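Local coordinates for protein Non-reducing end beta-L-arabinofuranosidase (Bacteroides thetaiotaomicron, PDB 5MQO) that probably hydrolyses glycosidic bonds during plant pectin breakdown, as a family GH127 glycoside hydrolase linked to aceric acidase activity, at residues E381-I386 and F456-N461; D102-M107 and G195-A200; T507-E512 and L575-P580; E406-C411 and C483-A488. All coordinates share one frame; numbering follows the deposited sequence.

Interaction 1 of 4, residues E381-I386 and F456-N461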
loop_
_atom_site.group_PDB
_atom_site.type_symbol
_atom_site.label_atom_id
_atom_site.label_comp_id
_atom_site.label_asym_id
_atom_site.label_seq_id
_atom_site.Cartn_x
_atom_site.Cartn_y
_atom_site.Cartn_z
ATOM N N GLU A 381 -7.339 9.063 1.930
ATOM C CA GLU A 381 -7.807 8.046 2.844
ATOM C C GLU A 381 -6.851 6.835 2.823
ATOM O O GLU A 381 -6.528 6.316 1.755
ATOM C CB GLU A 381 -9.218 7.676 2.397
ATOM C CG GLU A 381 -9.774 6.419 2.983
ATOM C CD GLU A 381 -11.270 6.378 2.891
ATOM O OE1 GLU A 381 -11.846 6.929 1.893
ATOM O OE2 GLU A 381 -11.832 5.779 3.839
ATOM N N THR A 382 -6.388 6.399 3.995
ATOM C CA THR A 382 -5.323 5.390 4.065
ATOM C C THR A 382 -5.628 4.112 3.268
ATOM O O THR A 382 -4.730 3.533 2.663
ATOM C CB THR A 382 -4.966 5.032 5.520
ATOM O OG1 THR A 382 -4.709 6.239 6.256
ATOM C CG2 THR A 382 -3.742 4.121 5.581
ATOM N N CYS A 383 -6.898 3.718 3.256
ATOM C CA CYS A 383 -7.344 2.503 2.594
ATOM C C CYS A 383 -7.298 2.636 1.082
ATOM O O CYS A 383 -7.168 1.638 0.392
ATOM C CB CYS A 383 -8.769 2.124 3.038
ATOM S SG CYS A 383 -8.918 1.548 4.759
ATOM N N ALA A 384 -7.433 3.851 0.568
ATOM C CA ALA A 384 -7.337 4.097 -0.884
ATOM C C ALA A 384 -5.909 3.841 -1.323
ATOM O O ALA A 384 -5.662 3.356 -2.446
ATOM C CB ALA A 384 -7.734 5.538 -1.239
ATOM N N ASN A 385 -4.981 4.180 -0.425
ATOM C CA ASN A 385 -3.559 4.086 -0.701
ATOM C C ASN A 385 -3.151 2.590 -0.624
ATOM O O ASN A 385 -2.395 2.105 -1.436
ATOM C CB ASN A 385 -2.792 4.961 0.274
ATOM C CG ASN A 385 -3.409 6.358 0.441
ATOM O OD1 ASN A 385 -4.215 6.796 -0.375
ATOM N ND2 ASN A 385 -3.043 7.053 1.521
ATOM N N ILE A 386 -3.737 1.866 0.323
ATOM C CA ILE A 386 -3.619 0.405 0.415
ATOM C C ILE A 386 -4.220 -0.239 -0.824
ATOM O O ILE A 386 -3.762 -1.282 -1.267
ATOM C CB ILE A 386 -4.340 -0.148 1.680
ATOM C CG1 ILE A 386 -3.621 0.338 2.945
ATOM C CG2 ILE A 386 -4.449 -1.686 1.659
ATOM C CD1 ILE A 386 -4.331 0.028 4.243
ATOM N N PHE A 456 -13.922 4.869 12.448
ATOM C CA PHE A 456 -13.349 4.562 11.132
ATOM C C PHE A 456 -13.262 3.029 10.988
ATOM O O PHE A 456 -12.952 2.323 11.956
ATOM C CB PHE A 456 -11.956 5.213 10.926
ATOM C CG PHE A 456 -11.653 6.391 11.835
ATOM C CD1 PHE A 456 -12.575 7.432 12.010
ATOM C CD2 PHE A 456 -10.418 6.470 12.510
ATOM C CE1 PHE A 456 -12.282 8.507 12.849
ATOM C CE2 PHE A 456 -10.124 7.549 13.341
ATOM C CZ PHE A 456 -11.060 8.566 13.514
ATOM N N CYS A 457 -13.547 2.514 9.790
ATOM C CA CYS A 457 -13.319 1.087 9.476
ATOM C C CYS A 457 -11.923 0.845 8.875
ATOM O O CYS A 457 -11.550 -0.302 8.614
ATOM C CB CYS A 457 -14.407 0.556 8.526
ATOM S SG CYS A 457 -14.264 1.082 6.796
ATOM N N CYS A 458 -11.162 1.920 8.664
ATOM C CA CYS A 458 -9.852 1.848 8.023
ATOM C C CYS A 458 -8.664 1.353 8.917
ATOM O O CYS A 458 -7.831 0.576 8.418
ATOM C CB CYS A 458 -9.532 3.203 7.351
ATOM S SG CYS A 458 -8.384 3.171 5.937
ATOM N N PRO A 459 -8.574 1.771 10.219
ATOM C CA PRO A 459 -7.408 1.364 11.034
ATOM C C PRO A 459 -7.178 -0.157 11.117
ATOM O O PRO A 459 -6.035 -0.594 10.995
ATOM C CB PRO A 459 -7.673 1.994 12.416
ATOM C CG PRO A 459 -8.610 3.099 12.147
ATOM C CD PRO A 459 -9.463 2.647 10.993
ATOM N N PRO A 460 -8.246 -0.954 11.274
ATOM C CA PRO A 460 -8.046 -2.393 11.162
ATOM C C PRO A 460 -7.401 -2.845 9.848
ATOM O O PRO A 460 -6.502 -3.681 9.857
ATOM C CB PRO A 460 -9.461 -2.941 11.299
ATOM C CG PRO A 460 -10.144 -1.949 12.175
ATOM C CD PRO A 460 -9.616 -0.633 11.710
ATOM N N ASN A 461 -7.840 -2.272 8.737
ATOM C CA ASN A 461 -7.238 -2.583 7.454
ATOM C C ASN A 461 -5.792 -2.072 7.441
ATOM O O ASN A 461 -4.877 -2.764 6.944
ATOM C CB ASN A 461 -8.096 -2.016 6.292
ATOM C CG ASN A 461 -7.565 -2.402 4.911
ATOM O OD1 ASN A 461 -6.735 -3.291 4.779
ATOM N ND2 ASN A 461 -8.025 -1.711 3.879
#
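Two different first torsions bring the sulphurs of Cys383 and Cys458 together: SG of Cys383 is anti to its carbonyl carbon (chi1 -70°), while SG of Cys458 is anti to its backbone N (chi1 -154°). The result is a disulfide joining helix 382-399 to the segment that runs into helix 458-466, inside the helical catalytic domain of this GH127 enzyme, whose family belongs to the six-hairpin clan. Its SG-SG bond is 2.1 Å, and the torsion about it, 140°, is well beyond the roughly 90° of a relaxed disulfide, so the bridge may be strained. In some GH127 relatives, cysteines of the corresponding region probably serve as zinc ligands; in this model these two sulphurs are bonded to each other instead. On one side of the bridge, CB of Thr382 packs 3.9 Å from SG of Cys458, while its hydroxyl turns to Asn431 and the carbonyl of Phe428. Beyond the bridge comes the amide of Asn461, its ND2 3.5 Å from SG of Cys383. That ND2 is hydrogen-bonded to the hydroxyl of Tyr302 on helix 297-314, which ties the amide group to a third helix. An alanine in place of Asn461 would probably leave the Tyr302 hydroxyl without this mate and open a gap beside SG of Cys383. Ile386, one turn on from Cys383, meets Asn461 tip to tip. Its CD1 stops 4.1 Å from ND2 of Asn461 and 3.9 Å from the backbone O of the same residue.

Interaction 2 of 4, residues D102-M107 and G195-A200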
loop_
_atom_site.group_PDB
_atom_site.type_symbol
_atom_site.label_atom_id
_atom_site.label_comp_id
_atom_site.label_asym_id
_atom_site.label_seq_id
_atom_site.Cartn_x
_atom_site.Cartn_y
_atom_site.Cartn_z
ATOM N N ASP A 102 -14.602 -5.396 11.266
ATOM C CA ASP A 102 -13.310 -4.913 11.765
ATOM C C ASP A 102 -12.518 -6.040 12.421
ATOM O O ASP A 102 -11.339 -6.201 12.151
ATOM C CB ASP A 102 -13.527 -3.769 12.778
ATOM C CG ASP A 102 -13.883 -2.442 12.111
ATOM O OD1 ASP A 102 -13.988 -2.393 10.853
ATOM O OD2 ASP A 102 -14.016 -1.432 12.856
ATOM N N MET A 103 -13.199 -6.811 13.264
ATOM C CA MET A 103 -12.606 -7.917 14.005
ATOM C C MET A 103 -12.029 -9.018 13.148
ATOM O O MET A 103 -11.059 -9.646 13.543
ATOM C CB MET A 103 -13.650 -8.557 14.902
ATOM C CG MET A 103 -14.094 -7.669 16.047
ATOM S SD MET A 103 -14.734 -8.617 17.443
ATOM C CE MET A 103 -15.966 -9.652 16.620
ATOM N N TYR A 104 -12.664 -9.279 12.010
ATOM C CA TYR A 104 -12.161 -10.258 11.044
ATOM C C TYR A 104 -10.880 -9.780 10.398
ATOM O O TYR A 104 -10.065 -10.595 10.031
ATOM C CB TYR A 104 -13.182 -10.535 9.926
ATOM C CG TYR A 104 -14.507 -11.105 10.383
ATOM C CD1 TYR A 104 -14.572 -12.214 11.227
ATOM C CD2 TYR A 104 -15.706 -10.550 9.949
ATOM C CE1 TYR A 104 -15.796 -12.743 11.628
ATOM C CE2 TYR A 104 -16.934 -11.068 10.347
ATOM C CZ TYR A 104 -16.978 -12.168 11.182
ATOM O OH TYR A 104 -18.203 -12.666 11.571
ATOM N N LYS A 105 -10.737 -8.468 10.210
ATOM C CA LYS A 105 -9.481 -7.881 9.706
ATOM C C LYS A 105 -8.406 -7.966 10.762
ATOM O O LYS A 105 -7.311 -8.365 10.456
ATOM C CB LYS A 105 -9.663 -6.433 9.197
ATOM C CG LYS A 105 -10.324 -6.370 7.815
ATOM C CD LYS A 105 -10.549 -4.961 7.300
ATOM C CE LYS A 105 -11.783 -4.312 7.919
ATOM N NZ LYS A 105 -12.103 -2.975 7.336
ATOM N N TRP A 106 -8.738 -7.591 11.997
ATOM C CA TRP A 106 -7.840 -7.705 13.152
ATOM C C TRP A 106 -7.276 -9.121 13.240
ATOM O O TRP A 106 -6.058 -9.329 13.265
ATOM C CB TRP A 106 -8.590 -7.342 14.451
ATOM C CG TRP A 106 -7.791 -7.545 15.751
ATOM C CD1 TRP A 106 -6.894 -6.679 16.306
ATOM C CD2 TRP A 106 -7.839 -8.674 16.637
ATOM N NE1 TRP A 106 -6.380 -7.191 17.462
ATOM C CE2 TRP A 106 -6.936 -8.415 17.696
ATOM C CE3 TRP A 106 -8.546 -9.886 16.633
ATOM C CZ2 TRP A 106 -6.723 -9.317 18.756
ATOM C CZ3 TRP A 106 -8.336 -10.793 17.694
ATOM C CH2 TRP A 106 -7.423 -10.498 18.737
ATOM N N MET A 107 -8.199 -10.076 13.267
ATOM C CA MET A 107 -7.916 -11.503 13.402
ATOM C C MET A 107 -7.046 -12.010 12.241
ATOM O O MET A 107 -6.120 -12.785 12.443
ATOM C CB MET A 107 -9.262 -12.240 13.516
ATOM C CG MET A 107 -9.317 -13.686 13.081
ATOM S SD MET A 107 -8.716 -14.782 14.348
ATOM C CE MET A 107 -8.286 -16.127 13.245
ATOM N N GLY A 195 -17.741 -10.721 3.540
ATOM C CA GLY A 195 -16.572 -10.621 2.689
ATOM C C GLY A 195 -15.249 -10.639 3.443
ATOM O O GLY A 195 -14.237 -11.147 2.944
ATOM N N HIS A 196 -15.260 -10.070 4.643
ATOM C CA HIS A 196 -14.081 -10.012 5.462
ATOM C C HIS A 196 -13.839 -11.325 6.151
ATOM O O HIS A 196 -12.686 -11.695 6.374
ATOM C CB HIS A 196 -14.201 -8.890 6.471
ATOM C CG HIS A 196 -14.217 -7.549 5.830
ATOM N ND1 HIS A 196 -13.141 -7.066 5.115
ATOM C CD2 HIS A 196 -15.185 -6.610 5.744
ATOM C CE1 HIS A 196 -13.440 -5.874 4.633
ATOM N NE2 HIS A 196 -14.674 -5.575 5.001
ATOM N N LEU A 197 -14.904 -12.043 6.484
ATOM C CA LEU A 197 -14.759 -13.405 6.979
ATOM C C LEU A 197 -14.029 -14.300 5.972
ATOM O O LEU A 197 -13.228 -15.127 6.387
ATOM C CB LEU A 197 -16.114 -14.023 7.341
ATOM C CG LEU A 197 -16.087 -15.432 7.941
ATOM C CD1 LEU A 197 -15.541 -15.425 9.355
ATOM C CD2 LEU A 197 -17.481 -16.011 7.920
ATOM N N MET A 198 -14.289 -14.136 4.677
ATOM C CA MET A 198 -13.602 -14.946 3.682
ATOM C C MET A 198 -12.078 -14.816 3.822
ATOM O O MET A 198 -11.366 -15.800 3.961
ATOM C CB MET A 198 -14.011 -14.581 2.255
ATOM C CG MET A 198 -15.466 -14.838 1.887
ATOM S SD MET A 198 -15.774 -14.561 0.112
ATOM C CE MET A 198 -15.597 -12.788 0.002
ATOM N N MET A 199 -11.572 -13.600 3.804
ATOM C CA MET A 199 -10.136 -13.426 3.829
ATOM C C MET A 199 -9.536 -13.847 5.161
ATOM O O MET A 199 -8.422 -14.382 5.186
ATOM C CB MET A 199 -9.721 -11.992 3.448
ATOM C CG MET A 199 -9.348 -11.829 1.977
ATOM S SD MET A 199 -8.018 -12.944 1.459
ATOM C CE MET A 199 -7.110 -11.816 0.396
ATOM N N ALA A 200 -10.277 -13.649 6.249
ATOM C CA ALA A 200 -9.796 -14.056 7.575
ATOM C C ALA A 200 -9.594 -15.566 7.644
ATOM O O ALA A 200 -8.617 -16.059 8.222
ATOM C CB ALA A 200 -10.748 -13.594 8.675
#
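The ring of Tyr104 stands against helix 195-200, with CB of Leu197 over its centre, 4.2 Å from the centroid and almost on the ring normal, a CH-pi contact. CG of Tyr104 is anti to its carbonyl carbon (chi1 -61°), which starts the ring off beside the backbone N. Leu197 places its CG anti to the backbone N, and from there CD1 comes down to 3.5 Å from CE1 of Tyr104. Lower on the tyrosine, CB packs 4.0 Å from CB of His196. One turn further, the small CB of Ala200 comes within 3.4 Å of the backbone O of Tyr104, and the CA atoms of Tyr104 and Ala200 are the closest pair between the segments. The local axes run nearly parallel, 13° apart and 8.5 Å from each other, two neighbouring helices of the largely helical catalytic domain. Phe129 on helix 120-136 and Ile143 also pack on Tyr104. An alanine at Tyr104 would probably open a gap over Leu197 and between these neighbours. Lys105 makes the second CH-pi contact: its chain runs extended to CD, bends at chi3 (-79°) and carries CE over one face of the His196 ring, 4.2 Å from the centroid and offset toward the rim. Its NZ is hydrogen-bonded to the carbonyl O of Cys457. With no hydrogen bond joining the two helices here, their contact rests on shape: aliphatic carbons on ring faces and a small alanine at the near point, while the lysine's NZ gives its hydrogen bond to neither helix but to a third segment.

Interaction 3 of 4, residues T507-E512 and L575-P580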
loop_
_atom_site.group_PDB
_atom_site.type_symbol
_atom_site.label_atom_id
_atom_site.label_comp_id
_atom_site.label_asym_id
_atom_site.label_seq_id
_atom_site.Cartn_x
_atom_site.Cartn_y
_atom_site.Cartn_z
ATOM N N THR A 507 20.736 -5.734 5.170
ATOM C CA THR A 507 20.764 -4.355 4.643
ATOM C C THR A 507 20.172 -3.363 5.640
ATOM O O THR A 507 19.331 -3.764 6.448
ATOM C CB THR A 507 19.967 -4.227 3.342
ATOM O OG1 THR A 507 20.007 -2.867 2.921
ATOM C CG2 THR A 507 18.487 -4.708 3.518
ATOM N N ASP A 508 20.580 -2.090 5.584
ATOM C CA ASP A 508 19.988 -1.078 6.484
ATOM C C ASP A 508 18.938 -0.241 5.743
ATOM O O ASP A 508 18.486 0.784 6.242
ATOM C CB ASP A 508 21.058 -0.198 7.177
ATOM C CG ASP A 508 20.505 0.589 8.430
ATOM O OD1 ASP A 508 19.595 0.089 9.141
ATOM O OD2 ASP A 508 20.990 1.725 8.713
ATOM N N TYR A 509 18.550 -0.712 4.554
ATOM C CA TYR A 509 17.445 -0.164 3.737
ATOM C C TYR A 509 16.212 0.040 4.624
ATOM O O TYR A 509 15.989 -0.757 5.541
ATOM C CB TYR A 509 17.109 -1.156 2.602
ATOM C CG TYR A 509 16.372 -0.608 1.388
ATOM C CD1 TYR A 509 17.061 -0.096 0.284
ATOM C CD2 TYR A 509 14.997 -0.642 1.320
ATOM C CE1 TYR A 509 16.382 0.380 -0.833
ATOM C CE2 TYR A 509 14.326 -0.162 0.208
ATOM C CZ TYR A 509 15.009 0.349 -0.864
ATOM O OH TYR A 509 14.290 0.820 -1.946
ATOM N N PRO A 510 15.442 1.109 4.422
ATOM C CA PRO A 510 15.640 2.139 3.405
ATOM C C PRO A 510 16.722 3.207 3.696
ATOM O O PRO A 510 16.921 4.101 2.864
ATOM C CB PRO A 510 14.271 2.810 3.373
ATOM C CG PRO A 510 13.858 2.787 4.808
ATOM C CD PRO A 510 14.402 1.497 5.384
ATOM N N TRP A 511 17.418 3.111 4.834
ATOM C CA TRP A 511 18.340 4.158 5.239
ATOM C C TRP A 511 19.586 4.175 4.378
ATOM O O TRP A 511 20.169 5.224 4.211
ATOM C CB TRP A 511 18.688 4.053 6.713
ATOM C CG TRP A 511 17.489 3.959 7.603
ATOM C CD1 TRP A 511 17.252 3.010 8.539
ATOM C CD2 TRP A 511 16.350 4.824 7.620
ATOM N NE1 TRP A 511 16.038 3.217 9.144
ATOM C CE2 TRP A 511 15.466 4.329 8.598
ATOM C CE3 TRP A 511 15.987 5.973 6.903
ATOM C CZ2 TRP A 511 14.251 4.943 8.888
ATOM C CZ3 TRP A 511 14.778 6.582 7.188
ATOM C CH2 TRP A 511 13.926 6.073 8.181
ATOM N N GLU A 512 19.979 3.021 3.834
ATOM C CA GLU A 512 21.139 2.885 2.932
ATOM C C GLU A 512 20.799 1.904 1.839
ATOM O O GLU A 512 19.906 1.072 2.002
ATOM C CB GLU A 512 22.368 2.369 3.682
ATOM C CG GLU A 512 22.740 3.194 4.910
ATOM C CD GLU A 512 24.025 2.734 5.588
ATOM O OE1 GLU A 512 24.020 1.706 6.317
ATOM O OE2 GLU A 512 25.044 3.439 5.409
ATOM N N LEU A 575 23.971 -6.212 -3.844
ATOM C CA LEU A 575 23.501 -5.082 -4.630
ATOM C C LEU A 575 23.968 -3.836 -3.938
ATOM O O LEU A 575 23.738 -3.697 -2.738
ATOM C CB LEU A 575 21.986 -5.106 -4.659
ATOM C CG LEU A 575 21.288 -4.000 -5.443
ATOM C CD1 LEU A 575 21.654 -4.028 -6.921
ATOM C CD2 LEU A 575 19.784 -4.116 -5.266
ATOM N N VAL A 576 24.653 -2.956 -4.668
ATOM C CA VAL A 576 24.947 -1.603 -4.172
ATOM C C VAL A 576 24.192 -0.597 -5.025
ATOM O O VAL A 576 24.527 -0.411 -6.179
ATOM C CB VAL A 576 26.459 -1.261 -4.218
ATOM C CG1 VAL A 576 26.734 0.137 -3.651
ATOM C CG2 VAL A 576 27.266 -2.300 -3.466
ATOM N N MET A 577 23.163 0.020 -4.453
ATOM C CA MET A 577 22.381 1.088 -5.117
ATOM C C MET A 577 22.885 2.408 -4.599
ATOM O O MET A 577 23.013 2.567 -3.402
ATOM C CB MET A 577 20.873 0.974 -4.794
ATOM C CG MET A 577 20.177 -0.249 -5.400
ATOM S SD MET A 577 18.585 -0.758 -4.661
ATOM C CE MET A 577 19.131 -1.474 -3.124
ATOM N N ASP A 578 23.213 3.340 -5.482
ATOM C CA ASP A 578 23.465 4.707 -5.043
ATOM C C ASP A 578 22.161 5.270 -4.563
ATOM O O ASP A 578 21.140 5.108 -5.214
ATOM C CB ASP A 578 23.961 5.596 -6.172
ATOM C CG ASP A 578 25.440 5.445 -6.429
ATOM O OD1 ASP A 578 26.089 4.493 -5.895
ATOM O OD2 ASP A 578 25.945 6.303 -7.191
ATOM N N MET A 579 22.206 5.949 -3.434
ATOM C CA MET A 579 21.020 6.486 -2.825
ATOM C C MET A 579 21.248 7.942 -2.452
ATOM O O MET A 579 21.231 8.316 -1.290
ATOM C CB MET A 579 20.656 5.628 -1.623
ATOM C CG MET A 579 19.283 5.958 -1.092
ATOM S SD MET A 579 18.894 5.096 0.412
ATOM C CE MET A 579 18.431 3.522 -0.265
ATOM N N PRO A 580 21.462 8.788 -3.445
ATOM C CA PRO A 580 21.628 10.223 -3.156
ATOM C C PRO A 580 20.318 10.912 -2.802
ATOM O O PRO A 580 19.259 10.303 -2.891
ATOM C CB PRO A 580 22.117 10.778 -4.483
ATOM C CG PRO A 580 21.402 9.929 -5.497
ATOM C CD PRO A 580 21.386 8.526 -4.895
#
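A sulphur atom meets a carbonyl oxygen head-on here: SD of Met579 lies 3.3 Å from O of Pro510, about the van der Waals limit. The oxygen sits nearly in line with the CG-SD bond, at a CG-SD-O angle of about 155°, the side of a thioether sulphur where an electron-rich atom is tolerated well. The oxygen belongs to a proline that follows a cis peptide bond, so the loop makes a sharp turn just before presenting it. Met579 reaches across with an extended chain as far as SD and then bends at chi3, which swings CE back over the loop. That methyl touches the backbone C of Glu512 at 3.6 Å and CE1 of Tyr509 at 3.8 Å. The loop, residues 507-512, connects strands 500-506 and 514-521 of the antiparallel sheet in the GH127 middle domain; strand 572-577, which ends at Met577, with Met579 in the loop just after it, is next to 514-521. Tyr509, its CG anti to the backbone N (chi1 -159°), sends its ring toward that strand end. Met577 crosses it at about a right angle, with CE 4.0 Å from the same CE1, so two methionine methyls gather at one ring carbon. An ST turn holds the start of the loop: the N-H of Tyr509 gives a nearly straight hydrogen bond of 3.1 Å to OG1 of Thr507, and that oxygen is also hydrogen-bonded to the carbonyl O of Asn514. Further along, CG of Pro510 sits over the centre of the Trp511 ring, and O of Trp511 accepts from NH1 of Arg601.

Interaction 4 of 4, residues E406-C411 and C483-A488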
loop_
_atom_site.group_PDB
_atom_site.type_symbol
_atom_site.label_atom_id
_atom_site.label_comp_id
_atom_site.label_asym_id
_atom_site.label_seq_id
_atom_site.Cartn_x
_atom_site.Cartn_y
_atom_site.Cartn_z
ATOM N N GLU A 406 7.568 -0.962 -8.010
ATOM C CA GLU A 406 7.918 0.385 -7.545
ATOM C C GLU A 406 6.763 1.043 -6.782
ATOM O O GLU A 406 6.947 1.591 -5.680
ATOM C CB GLU A 406 8.301 1.259 -8.746
ATOM C CG GLU A 406 8.892 2.628 -8.433
ATOM C CD GLU A 406 10.149 2.586 -7.594
ATOM O OE1 GLU A 406 11.008 1.706 -7.815
ATOM O OE2 GLU A 406 10.288 3.442 -6.700
ATOM N N LEU A 407 5.568 0.938 -7.351
ATOM C CA LEU A 407 4.357 1.495 -6.746
ATOM C C LEU A 407 3.934 0.825 -5.466
ATOM O O LEU A 407 3.454 1.504 -4.546
ATOM C CB LEU A 407 3.218 1.518 -7.775
ATOM C CG LEU A 407 3.522 2.772 -8.625
ATOM C CD1 LEU A 407 3.304 2.544 -10.082
ATOM C CD2 LEU A 407 2.721 3.968 -8.136
ATOM N N VAL A 408 4.107 -0.495 -5.401
ATOM C CA VAL A 408 3.891 -1.212 -4.151
ATOM C C VAL A 408 4.781 -0.599 -3.070
ATOM O O VAL A 408 4.300 -0.336 -1.977
ATOM C CB VAL A 408 4.143 -2.742 -4.304
ATOM C CG1 VAL A 408 4.176 -3.446 -2.956
ATOM C CG2 VAL A 408 3.058 -3.378 -5.158
ATOM N N GLU A 409 6.061 -0.349 -3.377
ATOM C CA GLU A 409 7.007 0.183 -2.363
ATOM C C GLU A 409 6.665 1.624 -1.967
ATOM O O GLU A 409 6.559 1.938 -0.762
ATOM C CB GLU A 409 8.472 0.129 -2.829
ATOM C CG GLU A 409 9.519 0.279 -1.713
ATOM C CD GLU A 409 10.960 0.145 -2.211
ATOM O OE1 GLU A 409 11.344 0.958 -3.089
ATOM O OE2 GLU A 409 11.687 -0.799 -1.791
ATOM N N THR A 410 6.505 2.482 -2.976
ATOM C CA THR A 410 6.133 3.887 -2.763
ATOM C C THR A 410 4.926 3.996 -1.843
ATOM O O THR A 410 4.980 4.711 -0.839
ATOM C CB THR A 410 5.800 4.546 -4.106
ATOM O OG1 THR A 410 6.910 4.323 -4.986
ATOM C CG2 THR A 410 5.496 6.067 -3.979
ATOM N N CYS A 411 3.884 3.228 -2.147
ATOM C CA CYS A 411 2.666 3.229 -1.341
ATOM C C CYS A 411 2.923 2.772 0.094
ATOM O O CYS A 411 2.522 3.448 1.067
ATOM C CB CYS A 411 1.570 2.391 -2.009
ATOM S SG CYS A 411 0.860 3.166 -3.490
ATOM N N CYS A 483 13.690 -10.362 -5.799
ATOM C CA CYS A 483 13.741 -9.461 -4.646
ATOM C C CYS A 483 12.999 -8.162 -5.000
ATOM O O CYS A 483 13.501 -7.338 -5.774
ATOM C CB CYS A 483 15.180 -9.175 -4.206
ATOM S SG CYS A 483 16.173 -10.667 -3.944
ATOM N N ASN A 484 11.820 -7.997 -4.406
ATOM C CA ASN A 484 10.968 -6.865 -4.653
ATOM C C ASN A 484 11.046 -5.753 -3.602
ATOM O O ASN A 484 11.221 -4.597 -3.962
ATOM C CB ASN A 484 9.545 -7.367 -4.804
ATOM C CG ASN A 484 9.360 -8.137 -6.086
ATOM O OD1 ASN A 484 9.644 -7.618 -7.145
ATOM N ND2 ASN A 484 8.897 -9.372 -5.997
ATOM N N LEU A 485 10.898 -6.069 -2.321
ATOM C CA LEU A 485 11.028 -5.039 -1.279
ATOM C C LEU A 485 12.174 -5.372 -0.384
ATOM O O LEU A 485 12.066 -6.306 0.400
ATOM C CB LEU A 485 9.779 -4.887 -0.408
ATOM C CG LEU A 485 8.436 -4.488 -1.034
ATOM C CD1 LEU A 485 7.565 -3.828 0.030
ATOM C CD2 LEU A 485 8.573 -3.612 -2.273
ATOM N N TYR A 486 13.237 -4.560 -0.483
ATOM C CA TYR A 486 14.445 -4.713 0.311
ATOM C C TYR A 486 14.199 -4.396 1.784
ATOM O O TYR A 486 13.432 -3.495 2.135
ATOM C CB TYR A 486 15.611 -3.865 -0.268
ATOM C CG TYR A 486 15.921 -4.200 -1.724
ATOM C CD1 TYR A 486 16.323 -5.489 -2.086
ATOM C CD2 TYR A 486 15.792 -3.255 -2.736
ATOM C CE1 TYR A 486 16.571 -5.835 -3.404
ATOM C CE2 TYR A 486 16.043 -3.600 -4.071
ATOM C CZ TYR A 486 16.422 -4.897 -4.394
ATOM O OH TYR A 486 16.678 -5.296 -5.681
ATOM N N GLY A 487 14.886 -5.144 2.641
ATOM C CA GLY A 487 14.755 -5.056 4.099
ATOM C C GLY A 487 15.351 -6.321 4.711
ATOM O O GLY A 487 15.291 -7.406 4.109
ATOM N N ALA A 488 15.934 -6.185 5.898
ATOM C CA ALA A 488 16.617 -7.295 6.525
ATOM C C ALA A 488 15.601 -8.377 6.822
ATOM O O ALA A 488 14.574 -8.087 7.433
ATOM C CB ALA A 488 17.280 -6.842 7.801
#
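Glu409 slides past Leu485 in the opposite direction, and its chain can be followed outward from the helix. CB comes first, 3.8 Å from CD2 of Leu485. CG is next, anti to the backbone N (chi1 -163°) and 4.0 Å from that same methyl, so the aliphatic half of the glutamate works as an apolar surface. CG of Leu485 is anti to its carbonyl carbon, and its CD2 also grazes CG1 of Val408 at 4.5 Å. This is where two domains meet: helix 402-416 belongs to the helical catalytic domain, and residues 484-488 form the loop between strands 480-483 and 489-494 of the middle domain. Beyond CG the glutamate stays extended, bringing its carboxylate to the loop backbone without a hydrogen bond to it. OE2 passes 4.3 Å from N of Tyr486 and 4.4 Å from O of Asn484, and takes a weak hydrogen bond from the hydroxyl of Tyr509. OE1 forms a salt bridge with NH1 of Arg534. That arginine also bonds O of Asn484 through NE and reaches OE1 of Glu406 through NH2.

All four contacts are largely buried; the one exposed participant is Glu512 in interaction 3. Interactions 1 and 2 join helices of the catalytic domain, one through a covalent bridge and the other through apolar and CH-pi packing, and Lys105 NZ links them by bonding Cys457 O at 3.0 Å. One segment of interaction 4 lies on the helix following that of interaction 1, where Cys411 SG touches Asn385 O, and carries the chain of contacts into the middle domain. Interaction 3, wholly within that domain, replaces helix packing with methionines on a loop. Interactions 3 and 4 meet through a weak hydrogen bond from Tyr509 OH to Glu409 OE2 and edge-to-face rings of Tyr486 and Tyr509.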